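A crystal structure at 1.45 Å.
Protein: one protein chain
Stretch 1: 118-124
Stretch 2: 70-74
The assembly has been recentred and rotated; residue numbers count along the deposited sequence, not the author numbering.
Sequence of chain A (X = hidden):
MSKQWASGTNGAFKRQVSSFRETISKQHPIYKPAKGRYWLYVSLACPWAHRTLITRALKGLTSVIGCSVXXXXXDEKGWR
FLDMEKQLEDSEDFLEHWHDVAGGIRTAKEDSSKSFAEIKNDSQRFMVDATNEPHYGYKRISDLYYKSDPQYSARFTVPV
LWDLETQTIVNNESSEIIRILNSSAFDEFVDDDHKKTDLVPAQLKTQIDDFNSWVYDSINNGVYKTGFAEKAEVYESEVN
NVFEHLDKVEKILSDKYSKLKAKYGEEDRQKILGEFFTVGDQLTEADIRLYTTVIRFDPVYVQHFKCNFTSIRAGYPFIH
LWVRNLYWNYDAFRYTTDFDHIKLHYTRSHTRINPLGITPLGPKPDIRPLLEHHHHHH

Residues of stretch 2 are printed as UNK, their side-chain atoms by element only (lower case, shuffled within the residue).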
# COMPACT_ATOMS: atom_id res chain seq x y z
N GLU A 118 -3.45 -20.57 1.10
CA GLU A 118 -3.59 -21.92 1.64
C GLU A 118 -3.12 -22.02 3.08
O GLU A 118 -3.34 -23.05 3.72
CB GLU A 118 -2.75 -22.91 0.80
CG GLU A 118 -3.04 -22.83 -0.71
CD GLU A 118 -4.53 -23.00 -1.01
OE1 GLU A 118 -5.13 -23.91 -0.40
OE2 GLU A 118 -5.09 -22.22 -1.82
N ILE A 119 -2.46 -21.00 3.59
CA ILE A 119 -1.93 -21.03 4.95
C ILE A 119 -2.98 -20.38 5.85
O ILE A 119 -3.21 -19.17 5.75
CB ILE A 119 -0.61 -20.27 5.04
CG1 ILE A 119 0.41 -20.87 4.07
CG2 ILE A 119 -0.13 -20.30 6.49
CD1 ILE A 119 1.62 -20.09 3.89
N LYS A 120 -3.59 -21.16 6.73
CA LYS A 120 -4.58 -20.61 7.64
C LYS A 120 -3.87 -20.15 8.93
O LYS A 120 -2.73 -20.52 9.20
CB LYS A 120 -5.64 -21.65 7.99
CG LYS A 120 -6.39 -22.32 6.86
CD LYS A 120 -7.11 -21.34 6.05
CE LYS A 120 -7.85 -22.06 4.88
NZ LYS A 120 -8.14 -21.14 3.70
N ASN A 121 -4.58 -19.34 9.72
CA ASN A 121 -4.05 -18.78 10.98
C ASN A 121 -3.80 -19.85 12.00
O ASN A 121 -3.00 -19.63 12.92
CB ASN A 121 -4.96 -17.72 11.56
CG ASN A 121 -5.05 -16.51 10.69
OD1 ASN A 121 -4.21 -16.34 9.80
ND2 ASN A 121 -6.06 -15.68 10.88
N ASP A 122 -4.44 -21.01 11.86
CA ASP A 122 -4.14 -22.14 12.74
C ASP A 122 -3.15 -23.13 12.12
O ASP A 122 -3.05 -24.29 12.57
CB ASP A 122 -5.44 -22.79 13.22
CG ASP A 122 -6.21 -23.42 12.13
OD1 ASP A 122 -5.74 -23.37 10.96
OD2 ASP A 122 -7.32 -23.93 12.44
N SER A 123 -2.37 -22.69 11.14
CA SER A 123 -1.41 -23.56 10.48
C SER A 123 -0.44 -24.16 11.50
O SER A 123 0.01 -23.47 12.43
CB SER A 123 -0.64 -22.78 9.42
OG SER A 123 0.24 -23.61 8.68
N GLN A 124 -0.10 -25.46 11.31
CA GLN A 124 0.69 -26.21 12.29
C GLN A 124 1.85 -26.94 11.63
O GLN A 124 2.13 -28.11 11.93
CB GLN A 124 -0.22 -27.16 13.08
CG GLN A 124 -1.19 -26.43 14.00
CD GLN A 124 -2.02 -27.34 14.88
OE1 GLN A 124 -1.61 -28.45 15.24
NE2 GLN A 124 -3.20 -26.86 15.27
N UNK A 70 8.30 -18.58 18.28
CA UNK A 70 6.85 -18.62 18.36
C UNK A 70 6.22 -18.56 16.97
O UNK A 70 6.85 -18.15 16.00
c UNK A 70 6.77 -17.70 20.72
c UNK A 70 6.65 -16.11 18.75
c UNK A 70 6.30 -17.49 19.25
N UNK A 71 4.95 -18.94 16.93
CA UNK A 71 4.12 -18.85 15.73
C UNK A 71 4.00 -17.40 15.32
O UNK A 71 3.99 -16.49 16.16
n UNK A 71 0.91 -20.98 13.25
n UNK A 71 1.39 -19.00 13.95
c UNK A 71 1.99 -19.88 14.81
c UNK A 71 0.74 -19.69 13.02
c UNK A 71 2.75 -19.43 16.01
c UNK A 71 1.70 -21.12 14.35
N UNK A 72 3.91 -17.18 14.00
CA UNK A 72 3.70 -15.82 13.48
C UNK A 72 2.32 -15.27 13.78
O UNK A 72 2.16 -14.04 13.79
n UNK A 72 3.00 -18.85 10.15
c UNK A 72 3.33 -16.88 11.18
c UNK A 72 3.92 -18.04 10.79
c UNK A 72 0.59 -18.61 9.58
c UNK A 72 -0.37 -16.54 10.34
c UNK A 72 4.00 -15.76 11.97
c UNK A 72 1.80 -18.21 10.13
c UNK A 72 -0.47 -17.78 9.71
c UNK A 72 0.84 -16.12 10.90
c UNK A 72 1.96 -16.96 10.78
N UNK A 73 1.33 -16.10 14.08
CA UNK A 73 -0.01 -15.63 14.35
C UNK A 73 -0.16 -15.21 15.82
O UNK A 73 -0.01 -16.04 16.74
c UNK A 73 -1.10 -16.64 13.98
c UNK A 73 -2.47 -16.10 14.17
n UNK A 73 -4.36 -14.97 14.15
n UNK A 73 -3.40 -16.69 15.01
c UNK A 73 -4.53 -16.00 14.96
c UNK A 73 -3.09 -15.02 13.64
N UNK A 74 -0.53 -13.94 16.05
CA UNK A 74 -0.67 -13.42 17.40
C UNK A 74 -2.15 -13.21 17.72
O UNK A 74 -2.78 -12.27 17.22
c UNK A 74 0.92 -10.21 18.86
c UNK A 74 0.56 -12.27 20.08
c UNK A 74 0.16 -12.15 17.56
c UNK A 74 0.06 -11.43 18.90

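Position 70 carries three side-chain carbons: one bonded to the CA and bearing the other two. The nearest approach to stretch 1 is from its CB to Ser123 O, 11.0 Å. A three-carbon side chain that forks at its first atom is valine, and Val70 takes no part in the contact.

Position 71 has one carbon followed by a five-membered ring of three carbons and two nitrogens, an imidazole. Its CA-to-CB bond points toward stretch 1, and one ring nitrogen lies 2.8 Å from Ser123 O, which sits at the ring edge, near the ring plane. The residue is histidine. That nitrogen is NE2: His71 NE2 donates to Ser123 O with an N-H...O angle of 153°. The other nitrogen, ND1, accepts from the backbone N of position 73 at 2.9 Å and 164°. The two bonds together fix the ring: a proton sits on NE2, while ND1 serves as acceptor.

Position 72 shows one carbon and then fused five- and six-membered rings holding eight carbons and one nitrogen, an indole. A six-membered-ring carbon lies 3.6 Å from Ile119 CG2. This is tryptophan. The CA-to-CB bond of Trp72 points sideways, but chi1 of 49° (p) and chi2 of -99° bring the far end of the ring system nearer to stretch 1. The carbon facing Ile119 CG2 is CZ2, an apolar contact, and Lys120 O lies 3.6 Å from Trp72 CH2 at the ring edge. The indole nitrogen is hydrogen-bonded elsewhere in the structure.

Position 73 again has one carbon and a five-membered ring of three carbons and two nitrogens. Here stretch 1 meets a face: Asn121 CB sits 3.7 Å from the ring centroid, only 3° off the normal, which is the geometry of a CH-pi contact. This is a second histidine, His73.

Position 74 has four side-chain carbons, forked at the second. The nearest approach is from its CB to Asn121 O, 9.4 Å, so it makes no contact. The fork identifies Leu74.

The contact therefore rests on three consecutive rings meeting a type I beta turn from Lys120 to Ser123. Ser123 N closes the turn, donating to Lys120 O at 2.9 Å, and Ser123 O accepts the hydrogen bond from His71 NE2, the one across the stretches. Asn121 CB lies over His73, where the CA atoms of these two residues are 6.1 Å apart. Trp72 adds packing against Ile119. In all, 278 Å² is buried, counting both sides: a small surface combining one polar anchor with ring packing.

Stretch 2, residues 70-74: VHWHL
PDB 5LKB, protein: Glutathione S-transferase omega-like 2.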